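Local coordinates for cytochrome P450 (Bacillus megaterium, PDB 5L92), which binds heme and the steroid corticosterone and is probably a monooxygenase that hydroxylates such substrates with molecular oxygen, at residues A[194-206]-A[229-241]. Numbering follows the deposited sequence.
Sequences LETYFYRIIEEKR and DEEIVGFSILLLI. With C0R (corticosterone), chain D; HEM (protoporphyrin IX containing Fe), chain C.
Phe198 plugs into helix 229-245 as a knob among Val233, Ser236, Ile237 and Leu240, and Val233 in turn is a knob among Glu195, Phe198 and Tyr199. This knobs-into-holes packing joins two helices of the cytochrome P450 fold: by position, the G helix (177-207) crosses the N-terminal half of helix I (229-245), which runs on past the heme. The axes of segments 194-206 and 229-241 approach to 9.4 Å, with 116° between their N-to-C directions.

The tight, buried part centres on the Phe198 ring. Ser236 CB lies over one face, 3.9 Å from the ring centroid and offset toward its rim, while Tyr197 CD1 of the same helix covers the opposite face. Leu240 CD2 meets the edge, 3.8 Å from Phe198 CE2. Ser236 OG lies beside its backbone N (chi1 -62°), turned back to donate to Ile232 O, 2.8 Å away, which uses the hydroxyl's hydrogen within its own helix and leaves CB to face the ring. Farther along, Leu194 spreads its two methyls, CD1 onto Ile237 CG2 and CD2 onto Leu240 CD2. Beyond this layer, Leu238 and Ile241 line the corticosterone pocket, Ile241 CG2 standing 3.2 Å from C6 of the steroid.

Partly exposed Tyr199 borders this core: Val233 CG2 makes a CH-pi contact almost over its ring centre, and its OH rests against CA and CB of Glu230. The looser outer end is polar. There the exposed Arg206 forms a salt bridge with Asp229, gripping it end-on: NH1 donates to OD2 from above the carboxylate plane, whereas NH2 meets the syn lone pair of OD1 at 2.8 Å.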
ATOM      1  N   LEU A 194      -5.979 -14.851 -11.334  1.00 32.56           N
ATOM      2  CA  LEU A 194      -6.645 -13.568 -11.103  1.00 31.68           C
ATOM      3  C   LEU A 194      -7.316 -13.062 -12.376  1.00 31.58           C
ATOM      4  O   LEU A 194      -8.468 -12.635 -12.359  1.00 30.89           O
ATOM      5  CB  LEU A 194      -5.651 -12.528 -10.611  1.00 30.87           C
ATOM      6  CG  LEU A 194      -5.239 -12.449  -9.142  1.00 30.80           C
ATOM      7  CD1 LEU A 194      -3.985 -11.549  -8.995  1.00 29.96           C
ATOM      8  CD2 LEU A 194      -6.391 -11.900  -8.369  1.00 30.13           C
ATOM      9  N   GLU A 195      -6.571 -13.016 -13.476  1.00 31.73           N
ATOM     10  CA  GLU A 195      -7.164 -12.608 -14.748  1.00 32.28           C
ATOM     11  C   GLU A 195      -8.384 -13.446 -15.095  1.00 31.73           C
ATOM     12  O   GLU A 195      -9.452 -12.903 -15.393  1.00 31.27           O
ATOM     13  CB  GLU A 195      -6.120 -12.688 -15.857  1.00 33.79           C
ATOM     14  CG  GLU A 195      -5.115 -11.577 -15.720  1.00 34.12           C
ATOM     15  CD  GLU A 195      -4.002 -11.713 -16.688  1.00 37.33           C
ATOM     16  OE1 GLU A 195      -4.260 -12.338 -17.731  1.00 39.14           O
ATOM     17  OE2 GLU A 195      -2.880 -11.211 -16.411  1.00 37.53           O
ATOM     18  N   THR A 196      -8.265 -14.774 -15.035  1.00 31.94           N
ATOM     19  CA  THR A 196      -9.396 -15.576 -15.492  1.00 32.27           C
ATOM     20  C   THR A 196     -10.570 -15.415 -14.552  1.00 32.27           C
ATOM     21  O   THR A 196     -11.718 -15.386 -15.006  1.00 31.46           O
ATOM     22  CB  THR A 196      -9.017 -17.069 -15.667  1.00 34.40           C
ATOM     23  OG1 THR A 196      -8.472 -17.593 -14.466  1.00 45.26           O
ATOM     24  CG2 THR A 196      -8.002 -17.239 -16.747  1.00 34.21           C
ATOM     25  N   TYR A 197     -10.305 -15.252 -13.251  1.00 32.54           N
ATOM     26  CA  TYR A 197     -11.356 -14.865 -12.317  1.00 32.45           C
ATOM     27  C   TYR A 197     -12.097 -13.641 -12.827  1.00 32.20           C
ATOM     28  O   TYR A 197     -13.328 -13.647 -12.941  1.00 32.60           O
ATOM     29  CB  TYR A 197     -10.768 -14.570 -10.922  1.00 31.78           C
ATOM     30  CG  TYR A 197     -11.823 -14.228  -9.903  1.00 32.80           C
ATOM     31  CD1 TYR A 197     -12.264 -12.920  -9.735  1.00 33.08           C
ATOM     32  CD2 TYR A 197     -12.408 -15.223  -9.141  1.00 34.82           C
ATOM     33  CE1 TYR A 197     -13.244 -12.623  -8.836  1.00 35.08           C
ATOM     34  CE2 TYR A 197     -13.377 -14.940  -8.227  1.00 35.93           C
ATOM     35  CZ  TYR A 197     -13.809 -13.635  -8.081  1.00 36.29           C
ATOM     36  OH  TYR A 197     -14.797 -13.322  -7.170  1.00 36.71           O
ATOM     37  N   PHE A 198     -11.367 -12.571 -13.153  1.00 31.36           N
ATOM     38  CA  PHE A 198     -12.063 -11.338 -13.489  1.00 32.33           C
ATOM     39  C   PHE A 198     -12.661 -11.341 -14.898  1.00 32.51           C
ATOM     40  O   PHE A 198     -13.597 -10.584 -15.156  1.00 33.10           O
ATOM     41  CB  PHE A 198     -11.132 -10.137 -13.290  1.00 32.29           C
ATOM     42  CG  PHE A 198     -11.143  -9.618 -11.870  1.00 32.19           C
ATOM     43  CD1 PHE A 198     -12.229  -8.902 -11.397  1.00 32.54           C
ATOM     44  CD2 PHE A 198     -10.100  -9.900 -11.009  1.00 31.40           C
ATOM     45  CE1 PHE A 198     -12.283  -8.448 -10.087  1.00 33.26           C
ATOM     46  CE2 PHE A 198     -10.113  -9.445  -9.704  1.00 32.93           C
ATOM     47  CZ  PHE A 198     -11.205  -8.724  -9.225  1.00 34.02           C
ATOM     48  N   TYR A 199     -12.154 -12.150 -15.823  1.00 31.28           N
ATOM     49  CA  TYR A 199     -12.866 -12.266 -17.092  1.00 33.63           C
ATOM     50  C   TYR A 199     -14.243 -12.868 -16.890  1.00 36.26           C
ATOM     51  O   TYR A 199     -15.209 -12.438 -17.525  1.00 37.89           O
ATOM     52  CB  TYR A 199     -12.064 -13.090 -18.092  1.00 31.93           C
ATOM     53  CG  TYR A 199     -11.027 -12.246 -18.790  1.00 30.15           C
ATOM     54  CD1 TYR A 199     -11.420 -11.208 -19.615  1.00 30.92           C
ATOM     55  CD2 TYR A 199      -9.671 -12.467 -18.618  1.00 30.65           C
ATOM     56  CE1 TYR A 199     -10.517 -10.434 -20.260  1.00 32.30           C
ATOM     57  CE2 TYR A 199      -8.742 -11.690 -19.281  1.00 31.73           C
ATOM     58  CZ  TYR A 199      -9.179 -10.671 -20.104  1.00 31.77           C
ATOM     59  OH  TYR A 199      -8.308  -9.842 -20.770  1.00 32.53           O
ATOM     60  N   ARG A 200     -14.362 -13.844 -15.988  1.00 34.99           N
ATOM     61  CA  ARG A 200     -15.682 -14.373 -15.654  1.00 36.87           C
ATOM     62  C   ARG A 200     -16.563 -13.291 -15.032  1.00 37.25           C
ATOM     63  O   ARG A 200     -17.679 -13.048 -15.493  1.00 37.96           O
ATOM     64  CB  ARG A 200     -15.545 -15.582 -14.734  1.00 36.27           C
ATOM     65  CG  ARG A 200     -16.862 -16.274 -14.406  1.00 39.45           C
ATOM     66  CD  ARG A 200     -16.647 -17.551 -13.631  1.00 41.78           C
ATOM     67  NE  ARG A 200     -15.779 -17.400 -12.476  1.00 50.25           N
ATOM     68  CZ  ARG A 200     -16.142 -16.855 -11.319  1.00 53.75           C
ATOM     69  NH1 ARG A 200     -17.376 -16.371 -11.133  1.00 52.76           N
ATOM     70  NH2 ARG A 200     -15.254 -16.788 -10.337  1.00 52.13           N
ATOM     71  N   ILE A 201     -16.077 -12.584 -14.039  1.00 34.88           N
ATOM     72  CA  ILE A 201     -16.839 -11.508 -13.454  1.00 34.30           C
ATOM     73  C   ILE A 201     -17.375 -10.532 -14.515  1.00 36.83           C
ATOM     74  O   ILE A 201     -18.497 -10.110 -14.480  1.00 38.52           O
ATOM     75  CB  ILE A 201     -15.992 -10.711 -12.453  1.00 34.27           C
ATOM     76  CG1 ILE A 201     -15.489 -11.590 -11.342  1.00 33.73           C
ATOM     77  CG2 ILE A 201     -16.781  -9.568 -11.897  1.00 32.53           C
ATOM     78  CD1 ILE A 201     -16.561 -12.207 -10.540  1.00 35.04           C
ATOM     79  N   ILE A 202     -16.532 -10.174 -15.445  1.00 36.42           N
ATOM     80  CA  ILE A 202     -16.885  -9.253 -16.504  1.00 39.35           C
ATOM     81  C   ILE A 202     -18.080  -9.793 -17.320  1.00 42.25           C
ATOM     82  O   ILE A 202     -19.020  -9.086 -17.590  1.00 44.06           O
ATOM     83  CB  ILE A 202     -15.637  -8.904 -17.331  1.00 38.26           C
ATOM     84  CG1 ILE A 202     -14.650  -8.128 -16.487  1.00 39.86           C
ATOM     85  CG2 ILE A 202     -15.942  -8.094 -18.557  1.00 46.16           C
ATOM     86  CD1 ILE A 202     -13.299  -7.975 -17.133  1.00 40.18           C
ATOM     87  N   GLU A 203     -18.003 -11.054 -17.694  1.00 43.58           N
ATOM     88  CA  GLU A 203     -19.063 -11.713 -18.428  1.00 47.41           C
ATOM     89  C   GLU A 203     -20.342 -11.612 -17.622  1.00 45.53           C
ATOM     90  O   GLU A 203     -21.357 -11.231 -18.136  1.00 46.03           O
ATOM     91  CB  GLU A 203     -18.755 -13.188 -18.649  1.00 50.08           C
ATOM     92  CG  GLU A 203     -17.869 -13.525 -19.826  1.00 62.48           C
ATOM     93  CD  GLU A 203     -17.099 -14.851 -19.670  1.00 84.21           C
ATOM     94  OE1 GLU A 203     -17.655 -15.884 -19.212  1.00 74.54           O
ATOM     95  OE2 GLU A 203     -15.898 -14.856 -20.005  1.00 83.05           O
ATOM     96  N   GLU A 204     -20.268 -11.957 -16.349  1.00 43.22           N
ATOM     97  CA  GLU A 204     -21.450 -11.912 -15.492  1.00 45.37           C
ATOM     98  C   GLU A 204     -22.057 -10.511 -15.441  1.00 48.96           C
ATOM     99  O   GLU A 204     -23.287 -10.368 -15.389  1.00 52.05           O
ATOM    100  CB  GLU A 204     -21.112 -12.383 -14.083  1.00 41.44           C
ATOM    101  CG  GLU A 204     -20.633 -13.793 -13.979  1.00 40.27           C
ATOM    102  CD  GLU A 204     -20.233 -14.177 -12.562  1.00 40.25           C
ATOM    103  OE1 GLU A 204     -20.111 -13.287 -11.679  1.00 42.44           O
ATOM    104  OE2 GLU A 204     -20.036 -15.377 -12.321  1.00 41.46           O
ATOM    105  N   LYS A 205     -21.229  -9.476 -15.421  1.00 46.48           N
ATOM    106  CA  LYS A 205     -21.713  -8.109 -15.318  1.00 48.70           C
ATOM    107  C   LYS A 205     -22.226  -7.504 -16.606  1.00 50.61           C
ATOM    108  O   LYS A 205     -22.981  -6.567 -16.583  1.00 51.20           O
ATOM    109  CB  LYS A 205     -20.678  -7.204 -14.669  1.00 45.91           C
ATOM    110  CG  LYS A 205     -20.289  -7.663 -13.291  1.00 44.36           C
ATOM    111  CD  LYS A 205     -20.019  -6.571 -12.307  1.00 43.49           C
ATOM    112  CE  LYS A 205     -19.840  -7.144 -10.916  1.00 39.37           C
ATOM    113  NZ  LYS A 205     -20.997  -6.819 -10.083  1.00 39.35           N
ATOM    114  N   ARG A 206     -21.820  -8.035 -17.732  1.00 51.50           N
ATOM    115  CA  ARG A 206     -22.348  -7.556 -19.006  1.00 52.54           C
ATOM    116  C   ARG A 206     -23.825  -7.894 -19.080  1.00 52.59           C
ATOM    117  O   ARG A 206     -24.586  -7.234 -19.730  1.00 54.39           O
ATOM    118  CB  ARG A 206     -21.640  -8.206 -20.162  1.00 50.59           C
ATOM    119  CG  ARG A 206     -20.360  -7.548 -20.489  1.00 52.12           C
ATOM    120  CD  ARG A 206     -20.039  -7.632 -21.941  1.00 55.75           C
ATOM    121  NE  ARG A 206     -19.137  -6.567 -22.221  1.00 54.89           N
ATOM    122  CZ  ARG A 206     -17.840  -6.718 -22.250  1.00 59.51           C
ATOM    123  NH1 ARG A 206     -17.323  -7.920 -22.070  1.00 63.35           N
ATOM    124  NH2 ARG A 206     -17.083  -5.675 -22.507  1.00 55.27           N
ATOM    125  N   ASP A 229     -11.277  -4.801 -22.538  1.00 41.97           N
ATOM    126  CA  ASP A 229     -11.640  -5.655 -21.424  1.00 41.51           C
ATOM    127  C   ASP A 229     -10.430  -6.025 -20.590  1.00 37.97           C
ATOM    128  O   ASP A 229     -10.542  -6.108 -19.363  1.00 35.62           O
ATOM    129  CB  ASP A 229     -12.337  -6.913 -21.909  1.00 41.27           C
ATOM    130  CG  ASP A 229     -13.770  -6.661 -22.298  1.00 46.42           C
ATOM    131  OD1 ASP A 229     -14.315  -5.589 -21.969  1.00 47.62           O
ATOM    132  OD2 ASP A 229     -14.371  -7.544 -22.933  1.00 49.25           O
ATOM    133  N   GLU A 230      -9.277  -6.263 -21.230  1.00 38.45           N
ATOM    134  CA  GLU A 230      -8.055  -6.521 -20.481  1.00 38.54           C
ATOM    135  C   GLU A 230      -7.755  -5.363 -19.536  1.00 37.45           C
ATOM    136  O   GLU A 230      -7.225  -5.567 -18.435  1.00 35.75           O
ATOM    137  CB  GLU A 230      -6.877  -6.753 -21.443  1.00 38.14           C
ATOM    138  CG  GLU A 230      -5.567  -7.232 -20.778  1.00 41.85           C
ATOM    139  CD  GLU A 230      -4.390  -7.304 -21.732  1.00 41.50           C
ATOM    140  OE1 GLU A 230      -4.361  -6.542 -22.719  1.00 44.79           O
ATOM    141  OE2 GLU A 230      -3.488  -8.120 -21.492  1.00 42.73           O
ATOM    142  N   GLU A 231      -8.067  -4.137 -19.959  1.00 37.91           N
ATOM    143  CA  GLU A 231      -7.774  -2.973 -19.127  1.00 37.96           C
ATOM    144  C   GLU A 231      -8.690  -2.930 -17.907  1.00 35.99           C
ATOM    145  O   GLU A 231      -8.242  -2.616 -16.795  1.00 34.37           O
ATOM    146  CB  GLU A 231      -7.880  -1.705 -19.964  1.00 40.71           C
ATOM    147  CG  GLU A 231      -6.596  -1.433 -20.753  1.00 40.72           C
ATOM    148  CD  GLU A 231      -6.726  -0.360 -21.843  1.00 46.31           C
ATOM    149  OE1 GLU A 231      -7.812   0.235 -21.983  1.00 50.19           O
ATOM    150  OE2 GLU A 231      -5.733  -0.115 -22.560  1.00 45.72           O
ATOM    151  N   ILE A 232      -9.953  -3.318 -18.081  1.00 36.03           N
ATOM    152  CA  ILE A 232     -10.853  -3.396 -16.943  1.00 35.64           C
ATOM    153  C   ILE A 232     -10.396  -4.485 -15.979  1.00 34.63           C
ATOM    154  O   ILE A 232     -10.388  -4.289 -14.755  1.00 34.18           O
ATOM    155  CB  ILE A 232     -12.304  -3.617 -17.422  1.00 35.60           C
ATOM    156  CG1 ILE A 232     -12.695  -2.492 -18.378  1.00 36.59           C
ATOM    157  CG2 ILE A 232     -13.275  -3.710 -16.207  1.00 35.65           C
ATOM    158  CD1 ILE A 232     -14.100  -2.559 -18.845  1.00 42.36           C
ATOM    159  N   VAL A 233      -9.999  -5.643 -16.510  1.00 34.16           N
ATOM    160  CA  VAL A 233      -9.454  -6.705 -15.667  1.00 34.00           C
ATOM    161  C   VAL A 233      -8.223  -6.210 -14.912  1.00 34.23           C
ATOM    162  O   VAL A 233      -8.092  -6.432 -13.707  1.00 32.77           O
ATOM    163  CB  VAL A 233      -9.150  -7.956 -16.510  1.00 34.54           C
ATOM    164  CG1 VAL A 233      -8.268  -8.957 -15.758  1.00 32.57           C
ATOM    165  CG2 VAL A 233     -10.459  -8.639 -16.876  1.00 33.13           C
ATOM    166  N   GLY A 234      -7.307  -5.539 -15.611  1.00 34.13           N
ATOM    167  CA  GLY A 234      -6.079  -5.082 -14.973  1.00 35.24           C
ATOM    168  C   GLY A 234      -6.343  -4.113 -13.822  1.00 34.41           C
ATOM    169  O   GLY A 234      -5.752  -4.230 -12.746  1.00 32.38           O
ATOM    170  N   PHE A 235      -7.241  -3.150 -14.032  1.00 33.28           N
ATOM    171  CA  PHE A 235      -7.572  -2.196 -12.982  1.00 34.04           C
ATOM    172  C   PHE A 235      -8.282  -2.888 -11.825  1.00 32.30           C
ATOM    173  O   PHE A 235      -7.965  -2.642 -10.651  1.00 31.02           O
ATOM    174  CB  PHE A 235      -8.417  -1.063 -13.578  1.00 36.27           C
ATOM    175  CG  PHE A 235      -8.879  -0.046 -12.565  1.00 33.90           C
ATOM    176  CD1 PHE A 235      -8.046   0.997 -12.166  1.00 34.63           C
ATOM    177  CD2 PHE A 235     -10.153  -0.131 -12.035  1.00 33.36           C
ATOM    178  CE1 PHE A 235      -8.479   1.935 -11.220  1.00 35.16           C
ATOM    179  CE2 PHE A 235     -10.597   0.799 -11.095  1.00 34.37           C
ATOM    180  CZ  PHE A 235      -9.767   1.833 -10.692  1.00 35.02           C
ATOM    181  N   SER A 236      -9.192  -3.807 -12.134  1.00 32.75           N
ATOM    182  CA  SER A 236      -9.874  -4.549 -11.084  1.00 32.71           C
ATOM    183  C   SER A 236      -8.882  -5.323 -10.227  1.00 31.16           C
ATOM    184  O   SER A 236      -8.990  -5.327  -8.991  1.00 30.06           O
ATOM    185  CB  SER A 236     -10.915  -5.467 -11.711  1.00 33.29           C
ATOM    186  OG  SER A 236     -11.872  -4.668 -12.379  1.00 33.76           O
ATOM    187  N   ILE A 237      -7.877  -5.937 -10.860  1.00 30.78           N
ATOM    188  CA  ILE A 237      -6.872  -6.685 -10.101  1.00 31.65           C
ATOM    189  C   ILE A 237      -6.050  -5.747  -9.227  1.00 29.65           C
ATOM    190  O   ILE A 237      -5.792  -6.040  -8.056  1.00 28.37           O
ATOM    191  CB  ILE A 237      -5.982  -7.513 -11.056  1.00 30.87           C
ATOM    192  CG1 ILE A 237      -6.765  -8.743 -11.591  1.00 31.42           C
ATOM    193  CG2 ILE A 237      -4.708  -7.982 -10.360  1.00 30.63           C
ATOM    194  CD1 ILE A 237      -6.167  -9.347 -12.846  1.00 31.36           C
ATOM    195  N   LEU A 238      -5.623  -4.618  -9.781  1.00 30.27           N
ATOM    196  CA  LEU A 238      -4.863  -3.648  -9.002  1.00 29.92           C
ATOM    197  C   LEU A 238      -5.622  -3.254  -7.748  1.00 29.62           C
ATOM    198  O   LEU A 238      -5.054  -3.240  -6.651  1.00 28.39           O
ATOM    199  CB  LEU A 238      -4.575  -2.426  -9.861  1.00 29.62           C
ATOM    200  CG  LEU A 238      -3.833  -1.231  -9.244  1.00 29.38           C
ATOM    201  CD1 LEU A 238      -2.445  -1.629  -8.690  1.00 30.81           C
ATOM    202  CD2 LEU A 238      -3.722  -0.167 -10.310  1.00 29.71           C
ATOM    203  N   LEU A 239      -6.923  -2.983  -7.883  1.00 29.01           N
ATOM    204  CA  LEU A 239      -7.719  -2.576  -6.729  1.00 29.19           C
ATOM    205  C   LEU A 239      -7.861  -3.720  -5.759  1.00 29.38           C
ATOM    206  O   LEU A 239      -7.761  -3.528  -4.541  1.00 28.57           O
ATOM    207  CB  LEU A 239      -9.107  -2.091  -7.146  1.00 30.42           C
ATOM    208  CG  LEU A 239      -9.271  -0.814  -7.944  1.00 32.96           C
ATOM    209  CD1 LEU A 239     -10.788  -0.501  -7.981  1.00 38.22           C
ATOM    210  CD2 LEU A 239      -8.513   0.332  -7.408  1.00 31.53           C
ATOM    211  N   LEU A 240      -8.074  -4.926  -6.280  1.00 28.91           N
ATOM    212  CA  LEU A 240      -8.197  -6.078  -5.397  1.00 28.78           C
ATOM    213  C   LEU A 240      -6.961  -6.218  -4.520  1.00 29.34           C
ATOM    214  O   LEU A 240      -7.067  -6.384  -3.303  1.00 28.48           O
ATOM    215  CB  LEU A 240      -8.403  -7.351  -6.193  1.00 29.82           C
ATOM    216  CG  LEU A 240      -8.638  -8.569  -5.317  1.00 30.40           C
ATOM    217  CD1 LEU A 240      -9.917  -8.356  -4.488  1.00 30.39           C
ATOM    218  CD2 LEU A 240      -8.721  -9.815  -6.174  1.00 29.98           C
ATOM    219  N   ILE A 241      -5.783  -6.175  -5.139  1.00 28.47           N
ATOM    220  CA  ILE A 241      -4.539  -6.366  -4.407  1.00 31.09           C
ATOM    221  C   ILE A 241      -4.347  -5.222  -3.421  1.00 28.96           C
ATOM    222  O   ILE A 241      -3.993  -5.443  -2.262  1.00 28.72           O
ATOM    223  CB  ILE A 241      -3.349  -6.492  -5.380  1.00 29.82           C
ATOM    224  CG1 ILE A 241      -3.543  -7.711  -6.285  1.00 30.61           C
ATOM    225  CG2 ILE A 241      -2.062  -6.648  -4.604  1.00 29.80           C
ATOM    226  CD1 ILE A 241      -2.459  -7.921  -7.325  1.00 31.91           C
TER
HETATM  227  C1  C0R D 502       1.213  -0.505  -4.534  1.00 33.03           C
HETATM  228  C2  C0R D 502       0.372   0.504  -3.732  1.00 31.25           C
HETATM  229  C3  C0R D 502      -1.208   0.412  -3.960  1.00 29.40           C
HETATM  230  C4  C0R D 502      -1.785  -1.016  -4.423  1.00 34.16           C
HETATM  231  C5  C0R D 502      -0.799  -2.123  -4.798  1.00 34.29           C
HETATM  232  C6  C0R D 502      -1.356  -3.552  -5.196  1.00 34.55           C
HETATM  233  C7  C0R D 502      -0.634  -4.039  -6.569  1.00 37.48           C
HETATM  234  C8  C0R D 502       0.878  -3.943  -6.477  1.00 37.78           C
HETATM  235  C9  C0R D 502       1.405  -2.513  -6.028  1.00 36.67           C
HETATM  236  C10 C0R D 502       0.744  -1.905  -4.739  1.00 35.49           C
HETATM  237  C11 C0R D 502       3.013  -2.529  -6.044  1.00 37.60           C
HETATM  238  C12 C0R D 502       3.591  -3.067  -7.487  1.00 41.16           C
HETATM  239  C13 C0R D 502       3.087  -4.436  -7.892  1.00 41.67           C
HETATM  240  C14 C0R D 502       1.447  -4.411  -7.830  1.00 40.55           C
HETATM  241  C15 C0R D 502       1.108  -5.648  -8.188  1.00 40.87           C
HETATM  242  C16 C0R D 502       2.151  -5.999  -9.373  1.00 40.73           C
HETATM  243  C17 C0R D 502       3.313  -4.771  -9.187  1.00 45.39           C
HETATM  244  C18 C0R D 502       3.663  -5.537  -6.939  1.00 40.23           C
HETATM  245  C19 C0R D 502       1.124  -2.698  -3.467  1.00 34.41           C
HETATM  246  C20 C0R D 502       4.735  -5.281  -9.556  1.00 51.02           C
HETATM  247  C21 C0R D 502       5.715  -4.432 -10.380  1.00 53.95           C
HETATM  248  O1  C0R D 502      -2.036   1.283  -3.716  1.00 29.12           O
HETATM  249  O2  C0R D 502       3.482  -3.294  -5.063  1.00 36.62           O
HETATM  250  O3  C0R D 502       5.090  -6.396  -9.191  1.00 50.49           O
HETATM  251  O4  C0R D 502       6.969  -5.108 -10.359  1.00 53.69           O
HETATM  252  CHA HEM C 501      -0.858   4.051  -6.341  1.00 26.11           C
HETATM  253  CHB HEM C 501       0.358   3.594  -1.626  1.00 24.31           C
HETATM  254  CHC HEM C 501      -4.121   2.255  -0.509  1.00 25.51           C
HETATM  255  CHD HEM C 501      -5.149   2.238  -5.241  1.00 26.34           C
HETATM  256  C1A HEM C 501      -0.164   4.086  -5.138  1.00 25.59           C
HETATM  257  C2A HEM C 501       1.189   4.570  -4.969  1.00 25.52           C
HETATM  258  C3A HEM C 501       1.524   4.430  -3.678  1.00 25.46           C
HETATM  259  C4A HEM C 501       0.389   3.881  -2.973  1.00 25.00           C
HETATM  260  CMA HEM C 501       2.874   4.815  -3.041  1.00 25.60           C
HETATM  261  CAA HEM C 501       2.104   5.130  -6.094  1.00 25.60           C
HETATM  262  CBA HEM C 501       2.526   4.053  -7.094  1.00 26.25           C
HETATM  263  CGA HEM C 501       3.661   4.507  -7.973  1.00 27.06           C
HETATM  264  O1A HEM C 501       3.935   5.710  -8.069  1.00 25.97           O
HETATM  265  O2A HEM C 501       4.338   3.665  -8.586  1.00 28.18           O
HETATM  266  C1B HEM C 501      -0.739   3.237  -0.879  1.00 24.65           C
HETATM  267  C2B HEM C 501      -0.842   3.178   0.573  1.00 25.53           C
HETATM  268  C3B HEM C 501      -2.095   2.788   0.859  1.00 25.72           C
HETATM  269  C4B HEM C 501      -2.800   2.586  -0.392  1.00 25.22           C
HETATM  270  CMB HEM C 501       0.288   3.546   1.553  1.00 24.70           C
HETATM  271  CAB HEM C 501      -2.796   2.596   2.221  1.00 25.76           C
HETATM  272  CBB HEM C 501      -2.390   3.209   3.344  1.00 27.93           C
HETATM  273  C1C HEM C 501      -4.797   2.138  -1.702  1.00 25.88           C
HETATM  274  C2C HEM C 501      -6.142   1.656  -1.864  1.00 26.40           C
HETATM  275  C3C HEM C 501      -6.423   1.671  -3.154  1.00 27.20           C
HETATM  276  C4C HEM C 501      -5.262   2.111  -3.878  1.00 25.62           C
HETATM  277  CMC HEM C 501      -7.134   1.247  -0.744  1.00 26.76           C
HETATM  278  CAC HEM C 501      -7.776   1.197  -3.699  1.00 27.57           C
HETATM  279  CBC HEM C 501      -8.529   2.018  -4.424  1.00 32.84           C
HETATM  280  C1D HEM C 501      -4.091   2.718  -5.958  1.00 26.38           C
HETATM  281  C2D HEM C 501      -4.059   2.846  -7.400  1.00 27.87           C
HETATM  282  C3D HEM C 501      -2.865   3.361  -7.730  1.00 28.09           C
HETATM  283  C4D HEM C 501      -2.120   3.547  -6.489  1.00 27.22           C
HETATM  284  CMD HEM C 501      -5.242   2.425  -8.312  1.00 27.92           C
HETATM  285  CAD HEM C 501      -2.314   3.702  -9.137  1.00 28.95           C
HETATM  286  CBD HEM C 501      -2.571   5.181  -9.488  1.00 29.65           C
HETATM  287  CGD HEM C 501      -1.927   5.624 -10.787  1.00 31.41           C
HETATM  288  O1D HEM C 501      -2.365   6.641 -11.372  1.00 32.45           O
HETATM  289  O2D HEM C 501      -0.946   4.999 -11.264  1.00 31.70           O
HETATM  290  NA  HEM C 501      -0.649   3.671  -3.905  1.00 26.91           N
HETATM  291  NB  HEM C 501      -1.945   2.851  -1.420  1.00 25.96           N
HETATM  292  NC  HEM C 501      -4.283   2.396  -2.961  1.00 27.49           N
HETATM  293  ND  HEM C 501      -2.884   3.122  -5.451  1.00 27.57           N
HETATM  294 FE   HEM C 501      -2.506   3.083  -3.418  1.00 22.92          FE